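Local coordinates for protein HI1317 (PDB 1JOV) that probably interconverts the alpha and beta anomers of glucose 6-phosphate, as an aldose 1-epimerase family member built of beta-sheets and loops, without helices, at residues A[88-91]-A[92-96]; A[204-207]-A[208-211]. All coordinates share one frame; numbering follows the deposited sequence. Where two conformers were deposited one is given.

Contact 1. Residues A[88-91]-A[92-96]; sequences HGTA and RIRLW. With SO4 (sulfate ion), chain B.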
# COMPACT_ATOMS: atom_id res chain seq x y z
N HIS A 88 1.85 -13.15 4.14
CA HIS A 88 1.59 -12.26 2.98
C HIS A 88 2.27 -12.62 1.71
O HIS A 88 2.31 -11.79 0.78
CB HIS A 88 1.85 -10.81 3.34
CG HIS A 88 0.84 -10.27 4.27
ND1 HIS A 88 -0.52 -10.38 4.09
CD2 HIS A 88 1.01 -9.60 5.43
CE1 HIS A 88 -1.14 -9.79 5.10
NE2 HIS A 88 -0.22 -9.32 5.94
N GLY A 89 2.83 -13.83 1.62
CA GLY A 89 3.38 -14.28 0.35
C GLY A 89 4.76 -13.74 0.01
O GLY A 89 5.45 -13.24 0.90
N THR A 90 5.19 -13.88 -1.26
CA THR A 90 6.58 -13.60 -1.60
C THR A 90 6.74 -12.36 -2.43
O THR A 90 7.85 -11.86 -2.63
CB THR A 90 7.16 -14.80 -2.40
OG1 THR A 90 6.34 -15.04 -3.56
CG2 THR A 90 7.04 -16.19 -1.61
N ALA A 91 5.65 -11.84 -2.93
CA ALA A 91 5.78 -10.67 -3.76
C ALA A 91 6.55 -9.50 -3.11
O ALA A 91 7.32 -8.82 -3.78
CB ALA A 91 4.39 -10.18 -4.17
N ARG A 92 6.34 -9.29 -1.82
CA ARG A 92 6.82 -8.07 -1.22
C ARG A 92 8.32 -8.18 -0.78
O ARG A 92 8.90 -7.19 -0.34
CB ARG A 92 5.94 -7.76 -0.02
CG ARG A 92 6.08 -8.76 1.17
CD ARG A 92 5.20 -8.32 2.29
NE ARG A 92 5.27 -9.30 3.40
CZ ARG A 92 5.00 -9.04 4.69
NH1 ARG A 92 4.61 -7.87 5.09
NH2 ARG A 92 5.08 -10.07 5.58
N ILE A 93 8.82 -9.40 -0.89
CA ILE A 93 10.23 -9.71 -0.61
C ILE A 93 11.12 -10.09 -1.78
O ILE A 93 12.24 -10.57 -1.57
CB ILE A 93 10.31 -10.77 0.48
CG1 ILE A 93 9.58 -12.02 0.11
CG2 ILE A 93 9.86 -10.11 1.71
CD1 ILE A 93 9.92 -13.31 1.09
N ARG A 94 10.63 -9.90 -3.01
CA ARG A 94 11.30 -10.24 -4.24
C ARG A 94 11.49 -8.94 -5.10
O ARG A 94 10.77 -8.00 -4.89
CB ARG A 94 10.50 -11.22 -5.07
CG ARG A 94 10.38 -12.61 -4.41
CD ARG A 94 9.21 -13.57 -4.92
NE ARG A 94 9.26 -13.78 -6.35
CZ ARG A 94 8.26 -14.28 -7.07
NH1 ARG A 94 7.10 -14.62 -6.48
NH2 ARG A 94 8.42 -14.44 -8.40
N LEU A 95 12.58 -8.85 -5.82
CA LEU A 95 12.88 -7.68 -6.62
C LEU A 95 11.99 -7.77 -7.86
O LEU A 95 11.97 -8.78 -8.57
CB LEU A 95 14.34 -7.73 -7.20
CG LEU A 95 15.23 -7.21 -6.12
CD1 LEU A 95 16.71 -7.60 -6.43
CD2 LEU A 95 15.07 -5.74 -6.09
N TRP A 96 11.34 -6.66 -8.13
CA TRP A 96 10.64 -6.47 -9.42
C TRP A 96 11.50 -5.60 -10.37
O TRP A 96 12.40 -4.86 -9.90
CB TRP A 96 9.32 -5.78 -9.14
CG TRP A 96 8.35 -6.54 -8.27
CD1 TRP A 96 8.54 -7.13 -6.99
CD2 TRP A 96 6.94 -6.68 -8.56
NE1 TRP A 96 7.35 -7.67 -6.58
CE2 TRP A 96 6.37 -7.41 -7.53
CE3 TRP A 96 6.15 -6.33 -9.66
CZ2 TRP A 96 5.00 -7.67 -7.45
CZ3 TRP A 96 4.76 -6.62 -9.65
CH2 TRP A 96 4.20 -7.36 -8.55
S SO4 B . 4.13 -8.53 8.82
O1 SO4 B . 4.21 -7.39 7.92
O2 SO4 B . 2.81 -9.05 8.68
O3 SO4 B . 4.39 -8.14 10.23
O4 SO4 B . 5.17 -9.46 8.50
O HOH W 1 3.98 -10.39 -0.71
O HOH W 2 6.28 -11.95 2.98
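H88 lays its CB over one face of the R92 guanidinium, 3.7 Å from R92 NE, and the imidazole and guanidinium planes stand nearly perpendicular. R92 is extended from CG to NE, long enough to carry its charged end past H88 to the sulfate. There NH1 bonds O1 of the sulfate at 2.9 Å, almost straight at 175°, while NH2 takes O4 at 3.0 Å; this two-pronged grip in the guanidinium plane suits a tetrahedral anion, and R70 holds the same ion. The third donor, NE, gives its hydrogen to water 2, which in turn donates to G89 O. Water 1 works similarly between H88 O and R92 N.

The chain then makes a type I turn over T90-I93, in which A91 and R92 adopt 3-10 geometry and I93 N bonds T90 O at 3.2 Å. G89, with phi at 80°, enters the turn in a conformation that glycine adopts without strain. The loop runs from strand 75-76 to strand 97-104 and lines the predicted active site: the H88 ring meets that of H150, and E248 is near. The sulfate probably comes from the crystallisation liquor, but its place is consistent with a phosphate site.

Past the turn, R94 bends at chi3 (56°), bringing NH1 back to T90 OG1 at 3.0 Å with the hydroxyl oxygen in the guanidinium plane. E122 also pairs with NH1 in a salt bridge, and F115 O takes NH2. W96 spends its single ring N-H on A91 O, NE1 to O 3.0 Å, the oxygen lying in the indole plane; the rest of this large apolar ring packs on F112 and L114 of strand 107-115 and A123 and V125 of strand 121-129.

Contact 2. Residues A[204-207]-A[208-211]; sequences ILDK and SFNR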
# COMPACT_ATOMS: atom_id res chain seq x y z
N ILE A 204 -10.74 8.55 4.62
CA ILE A 204 -10.18 8.63 5.92
C ILE A 204 -10.08 10.08 6.28
O ILE A 204 -9.34 10.84 5.67
CB ILE A 204 -8.77 8.05 5.87
CG1 ILE A 204 -8.80 6.53 5.67
CG2 ILE A 204 -8.06 8.44 7.11
CD1 ILE A 204 -7.30 5.87 5.51
N LEU A 205 -10.87 10.46 7.26
CA LEU A 205 -10.91 11.82 7.73
C LEU A 205 -9.86 12.01 8.79
O LEU A 205 -9.84 11.30 9.80
CB LEU A 205 -12.29 12.15 8.27
CG LEU A 205 -12.55 13.57 8.75
CD1 LEU A 205 -11.99 14.57 7.76
CD2 LEU A 205 -14.04 13.80 8.96
N ASP A 206 -8.98 12.98 8.55
CA ASP A 206 -7.91 13.31 9.47
C ASP A 206 -8.05 14.80 9.90
O ASP A 206 -7.94 15.74 9.05
CB ASP A 206 -6.53 13.00 8.85
CG ASP A 206 -5.39 13.19 9.79
OD1 ASP A 206 -5.59 13.70 10.92
OD2 ASP A 206 -4.21 12.83 9.51
N LYS A 207 -8.33 14.98 11.19
CA LYS A 207 -8.61 16.28 11.80
C LYS A 207 -7.31 16.71 12.54
O LYS A 207 -7.26 17.77 13.17
CB LYS A 207 -9.74 16.14 12.82
CG LYS A 207 -11.13 16.10 12.21
CD LYS A 207 -12.16 15.68 13.24
CE LYS A 207 -11.94 14.23 13.64
NZ LYS A 207 -12.61 13.81 14.92
N SER A 208 -6.29 15.87 12.52
CA SER A 208 -4.99 16.33 13.00
C SER A 208 -4.20 17.03 11.86
O SER A 208 -3.75 18.17 12.00
CB SER A 208 -4.20 15.19 13.66
OG SER A 208 -2.92 15.61 14.09
N PHE A 209 -4.03 16.38 10.70
CA PHE A 209 -3.40 17.05 9.58
C PHE A 209 -4.45 17.88 8.82
O PHE A 209 -4.17 18.58 7.84
CB PHE A 209 -2.88 16.00 8.57
CG PHE A 209 -1.55 15.38 8.94
CD1 PHE A 209 -0.74 15.98 9.86
CD2 PHE A 209 -1.10 14.22 8.30
CE1 PHE A 209 0.46 15.44 10.21
CE2 PHE A 209 0.13 13.67 8.64
CZ PHE A 209 0.92 14.26 9.57
N ASN A 210 -5.69 17.76 9.27
CA ASN A 210 -6.79 18.48 8.64
C ASN A 210 -6.94 18.26 7.11
O ASN A 210 -6.87 19.21 6.33
CB ASN A 210 -6.69 20.00 9.02
CG ASN A 210 -6.72 20.23 10.54
OD1 ASN A 210 -7.73 19.98 11.19
ND2 ASN A 210 -5.61 20.72 11.11
N ARG A 211 -7.16 17.02 6.69
CA ARG A 211 -7.37 16.65 5.30
C ARG A 211 -8.21 15.40 5.23
O ARG A 211 -8.43 14.73 6.25
CB ARG A 211 -6.05 16.37 4.60
CG ARG A 211 -5.30 15.13 5.09
CD ARG A 211 -3.80 15.17 4.73
NE ARG A 211 -3.07 13.92 5.00
CZ ARG A 211 -1.89 13.59 4.46
NH1 ARG A 211 -1.29 14.43 3.63
NH2 ARG A 211 -1.31 12.43 4.77
O HOH W 3 -3.91 12.11 6.88
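D206 and R211 are joined by two backbone hydrogen bonds that close a tight beta-hairpin. They form an antiparallel hydrogen-bonded pair: D206 N reaches R211 O at 2.9 Å, and R211 N returns to D206 O at 2.8 Å. N210 and R211 both face D206, a G1 beta bulge, and N210 takes up the bulge with a positive phi of 55°, a left-handed conformation that asparagine tolerates better than most residues.

Side chain to backbone, the bonds all come from D206. Its CG lies anti to the backbone N (chi1 -174°), which turns the carboxylate into the mouth of the loop. One oxygen, OD1, accepts two N-H groups from the same face of the carboxylate: S208 N at 2.8 Å, nearly in line with the C-O bond, and F209 N at 3.1 Å, from above the plane. The bond to S208 makes an Asx turn. Aspartate, short and doubly accepting, can thus fasten two successive amides of the loop. Its other oxygen, OD2, bonds G156 N.

Water joins the same two side chains: D206 OD2 and R211 NE, 4.8 Å apart and not in direct contact, are spanned by water 3, which donates to the acid and accepts from the arginine, at 2.7 Å each.

As for packing, F209 CB and CD2 pass 3.6 Å from D206 OD2, and CD2 also lies over one face of the R211 guanidinium, whose amino groups bond the carbonyls of N154, Q52 and D53.

The hairpin connects strand 201-206 to strand 211-218; beyond 201-206 the sheet ends at strand 161-164, touched by I204 and L205, while I204 and F209 also rest on strand 145-154.

In the fold
Both contacts are partly buried turns that lead into strands, but they lie on opposite sides of the chain's centre, their own centres about 32 Å apart. Both lead into the same eight-stranded sheet: contact 1 feeds one of its two outermost strands, 97-104, whereas contact 2 joins the interior neighbours 201-206 and 211-218. Contact 1 is nearer the centre of the chain and borders the predicted catalytic residues; its arginines meet an anion and an acid, E122, while its tryptophan is buried. Contact 2 lies farther out, with exposed K207 and N210 at its tip, and its carboxylate is divided between the loop's own amides, G156 and a water. Bridging water is common to both.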